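Local coordinates for oligopeptide-binding protein oppA (Lactococcus lactis, PDB 3DRF) that captures oligopeptides in a closing, Venus-flytrap cavity and delivers them to an ABC transporter for uptake into the cell, at residues Tyr401-Ala415 with Tyr429-Tyr443. Sequence-based numbering, arbitrary orientation. Where two conformers were deposited one is given.
Sequences YREKDGKELSLVYAA and YIQQWKKIGVKVSLY
In the beta-alpha-beta unit formed by strand 407-414, helix 422-435 and strand 439-442, the two strands run parallel, Lys439 N hydrogen-bonded to Leu409 O and Leu411 N to Lys439 O, a ladder that Ser441 and Tyr413 continue. The crossover helix packs on the sheet face that carries Leu411, Tyr413, Val440 and Leu442. There Trp433 points the edge of its six-membered ring at the face of Tyr413 in a T-shaped stack, planes at 80°, with Trp433 CZ3 3.8 Å from Tyr413 CD2. Ala415 CB lies over the opposite face, and the Tyr413 hydroxyl is hydrogen-bonded to Asp470 OD2. The helix ends in a Schellman motif with Gly437 at C-prime, and the hairpin strand 401-404 grips that turn: Arg402 N reaches Gly437 O on a lone pair (2.9 Å), while Arg402 NE meets Ile436 O from above its carbonyl plane and NH1 goes on to Trp393 O and Asp389. Next to Arg402, Lys439 CB sits over one face of the Tyr401 ring, 3.7 Å from its centroid, in a CH-pi contact; Lys434 CD lies 3.7 Å from Tyr401 OH. A serine in place of Tyr401 would probably strip Lys439 CB of that ring face and leave the lysine chain freer to turn.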
ATOM      1  N   TYR A 401      26.049  25.904   6.593  1.00  8.45           N
ATOM      2  CA  TYR A 401      25.798  24.677   5.827  1.00  8.32           C
ATOM      3  C   TYR A 401      27.105  24.087   5.295  1.00  8.28           C
ATOM      4  O   TYR A 401      28.091  24.773   5.096  1.00  8.37           O
ATOM      5  CB  TYR A 401      24.817  24.950   4.680  1.00  8.41           C
ATOM      6  CG  TYR A 401      23.459  25.429   5.167  1.00  8.86           C
ATOM      7  CD1 TYR A 401      22.599  24.592   5.843  1.00  8.89           C
ATOM      8  CD2 TYR A 401      23.081  26.735   5.008  1.00 10.01           C
ATOM      9  CE1 TYR A 401      21.358  25.014   6.263  1.00  9.16           C
ATOM     10  CE2 TYR A 401      21.877  27.173   5.447  1.00 10.34           C
ATOM     11  CZ  TYR A 401      21.024  26.314   6.092  1.00  9.94           C
ATOM     12  OH  TYR A 401      19.780  26.741   6.561  1.00 12.77           O
ATOM     13  N   ARG A 402      27.045  22.787   5.072  1.00  8.58           N
ATOM     14  CA  ARG A 402      28.195  22.013   4.610  1.00  8.61           C
ATOM     15  C   ARG A 402      28.381  22.025   3.105  1.00  9.08           C
ATOM     16  O   ARG A 402      27.441  22.247   2.393  1.00  8.98           O
ATOM     17  CB  ARG A 402      28.075  20.575   5.110  1.00  8.53           C
ATOM     18  CG  ARG A 402      28.139  20.452   6.681  1.00  9.09           C
ATOM     19  CD  ARG A 402      27.833  19.010   7.087  1.00  9.74           C
ATOM     20  NE  ARG A 402      27.842  18.857   8.552  1.00  9.72           N
ATOM     21  CZ  ARG A 402      28.930  18.704   9.290  1.00 10.57           C
ATOM     22  NH1 ARG A 402      30.082  18.607   8.696  1.00 11.18           N
ATOM     23  NH2 ARG A 402      28.853  18.533  10.588  1.00 11.93           N
ATOM     24  N   GLU A 403      29.632  21.813   2.689  1.00  9.63           N
ATOM     25  CA  GLU A 403      30.022  21.844   1.284  1.00 10.13           C
ATOM     26  C   GLU A 403      31.095  20.763   1.034  1.00 10.78           C
ATOM     27  O   GLU A 403      31.834  20.431   1.881  1.00 11.75           O
ATOM     28  CB  GLU A 403      30.632  23.207   0.924  1.00 10.13           C
ATOM     29  CG  GLU A 403      29.757  24.431   1.218  1.00 11.10           C
ATOM     30  CD  GLU A 403      30.435  25.748   0.890  1.00 13.25           C
ATOM     31  OE1 GLU A 403      31.513  25.680   0.324  1.00 16.68           O
ATOM     32  OE2 GLU A 403      29.882  26.743   1.167  1.00 10.52           O
ATOM     33  N   LYS A 404      31.141  20.283  -0.197  1.00 11.66           N
ATOM     34  CA  LYS A 404      32.156  19.347  -0.637  1.00 13.54           C
ATOM     35  C   LYS A 404      32.607  19.790  -2.020  1.00 15.27           C
ATOM     36  O   LYS A 404      31.818  19.790  -2.932  1.00 15.68           O
ATOM     37  CB  LYS A 404      31.618  17.926  -0.680  1.00 13.63           C
ATOM     38  CG  LYS A 404      32.709  16.899  -1.119  1.00 14.89           C
ATOM     39  CD  LYS A 404      32.160  15.512  -1.297  1.00 16.99           C
ATOM     40  CE  LYS A 404      32.062  14.842   0.047  1.00 16.64           C
ATOM     41  NZ  LYS A 404      31.808  13.337  -0.033  1.00 16.40           N
ATOM     42  N   ASP A 405      33.869  20.186  -2.124  1.00 17.41           N
ATOM     43  CA  ASP A 405      34.455  20.703  -3.348  1.00 19.11           C
ATOM     44  C   ASP A 405      33.568  21.758  -3.978  1.00 18.97           C
ATOM     45  O   ASP A 405      33.301  21.713  -5.157  1.00 19.65           O
ATOM     46  CB  ASP A 405      34.702  19.560  -4.334  1.00 20.29           C
ATOM     47  CG  ASP A 405      35.635  19.984  -5.498  1.00 23.18           C
ATOM     48  OD1 ASP A 405      36.497  20.888  -5.339  1.00 26.25           O
ATOM     49  OD2 ASP A 405      35.441  19.415  -6.574  1.00 27.26           O
ATOM     50  N   GLY A 406      33.128  22.712  -3.183  1.00 18.49           N
ATOM     51  CA  GLY A 406      32.256  23.774  -3.634  1.00 18.33           C
ATOM     52  C   GLY A 406      30.747  23.480  -3.773  1.00 17.90           C
ATOM     53  O   GLY A 406      30.009  24.404  -3.887  1.00 19.54           O
ATOM     54  N   LYS A 407      30.343  22.220  -3.825  1.00 17.55           N
ATOM     55  CA  LYS A 407      28.900  21.839  -3.875  1.00 16.86           C
ATOM     56  C   LYS A 407      28.269  22.072  -2.484  1.00 15.39           C
ATOM     57  O   LYS A 407      28.743  21.553  -1.544  1.00 14.08           O
ATOM     58  CB  LYS A 407      28.771  20.355  -4.284  1.00 17.90           C
ATOM     59  CG  LYS A 407      27.366  19.723  -4.259  1.00 20.82           C
ATOM     60  CD  LYS A 407      26.222  20.495  -4.892  1.00 24.00           C
ATOM     61  CE  LYS A 407      24.944  19.594  -4.965  1.00 24.71           C
ATOM     62  NZ  LYS A 407      23.807  20.112  -5.838  1.00 25.49           N
ATOM     63  N   GLU A 408      27.217  22.887  -2.403  0.50 14.78           N
ATOM     64  CA  GLU A 408      26.506  23.085  -1.132  0.50 14.12           C
ATOM     65  C   GLU A 408      25.555  21.926  -0.905  0.50 12.74           C
ATOM     66  O   GLU A 408      24.907  21.445  -1.839  0.50 12.56           O
ATOM     67  CB  GLU A 408      25.721  24.408  -1.093  0.50 14.68           C
ATOM     68  CG  GLU A 408      24.949  24.611   0.224  0.50 15.61           C
ATOM     69  CD  GLU A 408      24.393  26.017   0.405  0.50 16.79           C
ATOM     70  OE1 GLU A 408      23.340  26.333  -0.192  0.50 17.72           O
ATOM     71  OE2 GLU A 408      24.993  26.798   1.176  0.50 17.64           O
ATOM     72  N   LEU A 409      25.480  21.478   0.342  1.00 11.43           N
ATOM     73  CA  LEU A 409      24.619  20.355   0.715  1.00 10.46           C
ATOM     74  C   LEU A 409      23.179  20.860   0.885  1.00  9.34           C
ATOM     75  O   LEU A 409      22.727  21.117   2.004  1.00  9.48           O
ATOM     76  CB  LEU A 409      25.170  19.664   1.968  1.00 10.43           C
ATOM     77  CG  LEU A 409      24.538  18.354   2.414  1.00 11.00           C
ATOM     78  CD1 LEU A 409      24.397  17.378   1.263  1.00 12.30           C
ATOM     79  CD2 LEU A 409      25.372  17.727   3.527  1.00 12.51           C
ATOM     80  N   SER A 410      22.500  21.028  -0.247  0.50  8.95           N
ATOM     81  CA  SER A 410      21.139  21.552  -0.301  0.50  8.67           C
ATOM     82  C   SER A 410      20.262  20.514  -0.988  0.50  8.43           C
ATOM     83  O   SER A 410      20.682  19.901  -1.969  0.50  8.35           O
ATOM     84  CB  SER A 410      21.096  22.873  -1.071  0.50  8.94           C
ATOM     85  OG  SER A 410      21.997  23.813  -0.505  0.50 10.18           O
ATOM     86  N   LEU A 411      19.084  20.296  -0.432  1.00  7.76           N
ATOM     87  CA  LEU A 411      18.143  19.257  -0.919  1.00  7.59           C
ATOM     88  C   LEU A 411      16.705  19.765  -0.882  1.00  7.40           C
ATOM     89  O   LEU A 411      16.332  20.558  -0.081  1.00  7.91           O
ATOM     90  CB  LEU A 411      18.250  17.964  -0.064  1.00  8.12           C
ATOM     91  CG  LEU A 411      19.688  17.388   0.011  1.00  8.01           C
ATOM     92  CD1 LEU A 411      19.793  16.295   1.102  1.00  8.98           C
ATOM     93  CD2 LEU A 411      20.087  16.803  -1.298  1.00  9.33           C
ATOM     94  N   VAL A 412      15.922  19.178  -1.766  1.00  6.66           N
ATOM     95  CA  VAL A 412      14.491  19.458  -1.844  1.00  6.63           C
ATOM     96  C   VAL A 412      13.695  18.340  -1.170  1.00  6.34           C
ATOM     97  O   VAL A 412      13.822  17.205  -1.519  1.00  6.65           O
ATOM     98  CB  VAL A 412      14.047  19.585  -3.338  1.00  7.24           C
ATOM     99  CG1 VAL A 412      12.521  19.671  -3.422  1.00  8.26           C
ATOM    100  CG2 VAL A 412      14.732  20.796  -4.036  1.00  9.08           C
ATOM    101  N   TYR A 413      12.828  18.747  -0.268  1.00  6.85           N
ATOM    102  CA  TYR A 413      11.979  17.830   0.509  1.00  7.21           C
ATOM    103  C   TYR A 413      10.538  17.953   0.028  1.00  7.10           C
ATOM    104  O   TYR A 413       9.877  18.939   0.280  1.00  7.34           O
ATOM    105  CB  TYR A 413      12.038  18.245   1.956  1.00  7.58           C
ATOM    106  CG  TYR A 413      11.215  17.450   3.016  1.00  7.42           C
ATOM    107  CD1 TYR A 413      10.752  16.135   2.807  1.00  7.71           C
ATOM    108  CD2 TYR A 413      10.938  18.029   4.262  1.00  7.47           C
ATOM    109  CE1 TYR A 413      10.044  15.470   3.808  1.00  8.75           C
ATOM    110  CE2 TYR A 413      10.273  17.384   5.221  1.00  8.50           C
ATOM    111  CZ  TYR A 413       9.816  16.093   4.982  1.00  7.83           C
ATOM    112  OH  TYR A 413       9.136  15.400   5.935  1.00  8.62           O
ATOM    113  N   ALA A 414      10.088  16.929  -0.677  1.00  7.03           N
ATOM    114  CA  ALA A 414       8.684  16.849  -1.138  1.00  7.12           C
ATOM    115  C   ALA A 414       7.754  16.331   0.010  1.00  7.39           C
ATOM    116  O   ALA A 414       7.265  15.233  -0.020  1.00  8.18           O
ATOM    117  CB  ALA A 414       8.561  15.938  -2.397  1.00  7.42           C
ATOM    118  N   ALA A 415       7.597  17.126   1.046  1.00  7.49           N
ATOM    119  CA  ALA A 415       6.713  16.813   2.149  1.00  8.16           C
ATOM    120  C   ALA A 415       5.263  16.929   1.663  1.00  8.29           C
ATOM    121  O   ALA A 415       4.919  17.715   0.810  1.00  8.25           O
ATOM    122  CB  ALA A 415       6.989  17.757   3.331  1.00  9.17           C
ATOM    123  N   TYR A 429      11.563  19.048  11.030  1.00  8.02           N
ATOM    124  CA  TYR A 429      12.645  18.256  10.414  1.00  7.96           C
ATOM    125  C   TYR A 429      13.662  19.146   9.674  1.00  7.58           C
ATOM    126  O   TYR A 429      14.820  18.904   9.774  1.00  7.58           O
ATOM    127  CB  TYR A 429      12.085  17.126   9.528  1.00  7.83           C
ATOM    128  CG  TYR A 429      11.340  16.035  10.327  1.00  7.92           C
ATOM    129  CD1 TYR A 429      11.826  15.527  11.549  1.00  7.89           C
ATOM    130  CD2 TYR A 429      10.116  15.545   9.849  1.00  8.07           C
ATOM    131  CE1 TYR A 429      11.119  14.520  12.252  1.00  7.76           C
ATOM    132  CE2 TYR A 429       9.426  14.554  10.534  1.00  7.57           C
ATOM    133  CZ  TYR A 429       9.932  14.051  11.717  1.00  7.92           C
ATOM    134  OH  TYR A 429       9.290  13.089  12.441  1.00  8.84           O
ATOM    135  N   ILE A 430      13.174  20.146   8.947  1.00  7.86           N
ATOM    136  CA  ILE A 430      14.063  21.114   8.309  1.00  8.56           C
ATOM    137  C   ILE A 430      15.017  21.770   9.354  1.00  8.56           C
ATOM    138  O   ILE A 430      16.177  21.926   9.093  1.00  8.73           O
ATOM    139  CB  ILE A 430      13.218  22.166   7.522  1.00  8.62           C
ATOM    140  CG1 ILE A 430      12.630  21.496   6.268  1.00  8.50           C
ATOM    141  CG2 ILE A 430      14.111  23.361   7.074  1.00  9.78           C
ATOM    142  CD1 ILE A 430      11.618  22.390   5.452  1.00 10.17           C
ATOM    143  N   GLN A 431      14.465  22.132  10.495  1.00  9.15           N
ATOM    144  CA  GLN A 431      15.228  22.664  11.614  1.00  9.55           C
ATOM    145  C   GLN A 431      16.252  21.651  12.126  1.00  8.89           C
ATOM    146  O   GLN A 431      17.348  22.012  12.363  1.00  8.94           O
ATOM    147  CB  GLN A 431      14.258  23.069  12.738  1.00 10.33           C
ATOM    148  CG  GLN A 431      14.927  23.478  14.031  1.00 13.44           C
ATOM    149  CD  GLN A 431      13.981  23.519  15.229  1.00 16.20           C
ATOM    150  OE1 GLN A 431      12.807  23.194  15.160  1.00 16.93           O
ATOM    151  NE2 GLN A 431      14.528  23.975  16.346  1.00 18.02           N
ATOM    152  N   GLN A 432      15.908  20.374  12.249  1.00  8.41           N
ATOM    153  CA  GLN A 432      16.906  19.393  12.680  1.00  8.35           C
ATOM    154  C   GLN A 432      18.038  19.253  11.632  1.00  8.37           C
ATOM    155  O   GLN A 432      19.185  19.160  11.979  1.00  8.47           O
ATOM    156  CB  GLN A 432      16.272  17.998  12.961  1.00  8.53           C
ATOM    157  CG  GLN A 432      15.073  17.990  13.923  1.00  8.99           C
ATOM    158  CD  GLN A 432      15.326  18.772  15.222  1.00  9.49           C
ATOM    159  OE1 GLN A 432      16.268  18.539  15.908  1.00 10.00           O
ATOM    160  NE2 GLN A 432      14.450  19.681  15.501  1.00 11.43           N
ATOM    161  N   TRP A 433      17.681  19.265  10.363  1.00  7.79           N
ATOM    162  CA  TRP A 433      18.668  19.150   9.312  1.00  8.24           C
ATOM    163  C   TRP A 433      19.624  20.375   9.264  1.00  8.51           C
ATOM    164  O   TRP A 433      20.769  20.223   9.023  1.00  8.43           O
ATOM    165  CB  TRP A 433      17.908  18.881   7.985  1.00  8.01           C
ATOM    166  CG  TRP A 433      17.351  17.440   7.968  1.00  8.27           C
ATOM    167  CD1 TRP A 433      17.899  16.381   8.544  1.00  8.26           C
ATOM    168  CD2 TRP A 433      16.113  17.000   7.411  1.00  6.89           C
ATOM    169  NE1 TRP A 433      17.132  15.264   8.364  1.00  7.15           N
ATOM    170  CE2 TRP A 433      16.020  15.620   7.662  1.00  7.26           C
ATOM    171  CE3 TRP A 433      15.105  17.624   6.692  1.00  6.94           C
ATOM    172  CZ2 TRP A 433      14.941  14.840   7.223  1.00  7.45           C
ATOM    173  CZ3 TRP A 433      13.991  16.844   6.254  1.00  6.95           C
ATOM    174  CH2 TRP A 433      13.917  15.471   6.544  1.00  7.00           C
ATOM    175  N   LYS A 434      19.084  21.543   9.557  1.00  8.81           N
ATOM    176  CA  LYS A 434      19.935  22.737   9.691  1.00  9.54           C
ATOM    177  C   LYS A 434      20.982  22.542  10.815  1.00  9.52           C
ATOM    178  O   LYS A 434      22.096  22.960  10.659  1.00  9.88           O
ATOM    179  CB  LYS A 434      19.057  23.961   9.908  1.00  9.99           C
ATOM    180  CG  LYS A 434      19.871  25.278  10.056  1.00 11.83           C
ATOM    181  CD  LYS A 434      18.921  26.466  10.122  1.00 14.25           C
ATOM    182  CE  LYS A 434      19.675  27.838  10.145  1.00 16.38           C
ATOM    183  NZ  LYS A 434      18.724  28.938  10.512  1.00 19.96           N
ATOM    184  N   LYS A 435      20.598  21.903  11.912  1.00 10.14           N
ATOM    185  CA  LYS A 435      21.558  21.592  12.994  1.00 10.98           C
ATOM    186  C   LYS A 435      22.743  20.766  12.518  1.00 10.81           C
ATOM    187  O   LYS A 435      23.800  20.858  13.097  1.00 13.11           O
ATOM    188  CB  LYS A 435      20.905  20.863  14.186  1.00 11.12           C
ATOM    189  CG  LYS A 435      19.764  21.624  14.894  1.00 11.76           C
ATOM    190  CD  LYS A 435      19.092  20.707  15.953  1.00 11.87           C
ATOM    191  CE  LYS A 435      17.932  21.376  16.621  1.00 12.07           C
ATOM    192  NZ  LYS A 435      17.383  20.491  17.615  1.00 12.70           N
ATOM    193  N   ILE A 436      22.569  19.960  11.488  1.00 10.04           N
ATOM    194  CA  ILE A 436      23.704  19.159  10.944  1.00  9.60           C
ATOM    195  C   ILE A 436      24.285  19.714   9.644  1.00  9.04           C
ATOM    196  O   ILE A 436      25.013  19.074   8.996  1.00  9.58           O
ATOM    197  CB  ILE A 436      23.370  17.641  10.770  1.00  9.43           C
ATOM    198  CG1 ILE A 436      22.234  17.455   9.736  1.00  9.43           C
ATOM    199  CG2 ILE A 436      23.001  16.972  12.188  1.00 10.66           C
ATOM    200  CD1 ILE A 436      22.098  16.020   9.194  1.00 10.48           C
ATOM    201  N   GLY A 437      23.924  20.935   9.311  1.00  8.68           N
ATOM    202  CA  GLY A 437      24.481  21.648   8.172  1.00  8.56           C
ATOM    203  C   GLY A 437      23.967  21.223   6.798  1.00  8.45           C
ATOM    204  O   GLY A 437      24.597  21.404   5.826  1.00  8.52           O
ATOM    205  N   VAL A 438      22.741  20.737   6.805  1.00  8.73           N
ATOM    206  CA  VAL A 438      22.042  20.366   5.568  1.00  8.60           C
ATOM    207  C   VAL A 438      20.897  21.354   5.343  1.00  8.68           C
ATOM    208  O   VAL A 438      20.052  21.528   6.180  1.00  9.11           O
ATOM    209  CB  VAL A 438      21.500  18.926   5.670  1.00  8.72           C
ATOM    210  CG1 VAL A 438      20.757  18.548   4.341  1.00  8.85           C
ATOM    211  CG2 VAL A 438      22.681  17.968   5.943  1.00  9.56           C
ATOM    212  N   LYS A 439      20.910  21.997   4.197  1.00  8.96           N
ATOM    213  CA  LYS A 439      19.881  22.940   3.815  1.00  9.54           C
ATOM    214  C   LYS A 439      18.766  22.217   3.045  1.00  9.21           C
ATOM    215  O   LYS A 439      18.962  21.684   2.016  1.00 11.03           O
ATOM    216  CB  LYS A 439      20.429  24.075   2.940  1.00 10.21           C
ATOM    217  CG  LYS A 439      19.385  25.174   2.713  1.00 13.51           C
ATOM    218  CD  LYS A 439      19.794  26.098   1.579  1.00 18.35           C
ATOM    219  CE  LYS A 439      20.782  27.027   2.066  1.00 21.74           C
ATOM    220  NZ  LYS A 439      21.165  28.081   1.049  1.00 24.40           N
ATOM    221  N   VAL A 440      17.593  22.210   3.635  1.00  8.77           N
ATOM    222  CA  VAL A 440      16.448  21.486   3.064  1.00  8.35           C
ATOM    223  C   VAL A 440      15.282  22.478   2.870  1.00  8.59           C
ATOM    224  O   VAL A 440      14.960  23.216   3.749  1.00  9.25           O
ATOM    225  CB  VAL A 440      16.041  20.314   4.011  1.00  8.46           C
ATOM    226  CG1 VAL A 440      14.784  19.589   3.459  1.00  8.58           C
ATOM    227  CG2 VAL A 440      17.155  19.333   4.155  1.00  8.78           C
ATOM    228  N   SER A 441      14.690  22.463   1.699  0.50  9.28           N
ATOM    229  CA  SER A 441      13.555  23.327   1.415  0.50  9.81           C
ATOM    230  C   SER A 441      12.419  22.533   0.792  0.50  9.17           C
ATOM    231  O   SER A 441      12.637  21.558   0.068  0.50  9.07           O
ATOM    232  CB  SER A 441      13.961  24.490   0.515  0.50 10.46           C
ATOM    233  OG  SER A 441      14.422  24.040  -0.733  0.50 13.58           O
ATOM    234  N   LEU A 442      11.176  22.965   1.092  1.00  8.29           N
ATOM    235  CA  LEU A 442       9.977  22.300   0.597  1.00  8.32           C
ATOM    236  C   LEU A 442       9.883  22.389  -0.922  1.00  8.42           C
ATOM    237  O   LEU A 442      10.204  23.420  -1.514  1.00  9.79           O
ATOM    238  CB  LEU A 442       8.726  22.906   1.238  1.00  8.72           C
ATOM    239  CG  LEU A 442       8.566  22.697   2.746  1.00  9.45           C
ATOM    240  CD1 LEU A 442       7.297  23.366   3.249  1.00 11.57           C
ATOM    241  CD2 LEU A 442       8.567  21.214   3.085  1.00 10.46           C
ATOM    242  N   TYR A 443       9.349  21.354  -1.542  1.00  7.65           N
ATOM    243  CA  TYR A 443       9.054  21.359  -2.982  1.00  8.44           C
ATOM    244  C   TYR A 443       8.040  22.471  -3.297  1.00  8.54           C
ATOM    245  O   TYR A 443       6.970  22.510  -2.790  1.00  9.00           O
ATOM    246  CB  TYR A 443       8.469  20.000  -3.385  1.00  8.25           C
ATOM    247  CG  TYR A 443       8.299  19.818  -4.886  1.00  8.16           C
ATOM    248  CD1 TYR A 443       9.229  19.078  -5.600  1.00  7.82           C
ATOM    249  CD2 TYR A 443       7.220  20.376  -5.561  1.00  9.71           C
ATOM    250  CE1 TYR A 443       9.109  18.894  -6.956  1.00  9.10           C
ATOM    251  CE2 TYR A 443       7.094  20.194  -6.909  1.00  9.77           C
ATOM    252  CZ  TYR A 443       8.030  19.454  -7.594  1.00 10.17           C
ATOM    253  OH  TYR A 443       7.872  19.324  -8.951  1.00 10.83           O
TER
HETATM  254  O   HOH W   1      17.384  23.391  -0.217  1.00 17.84           O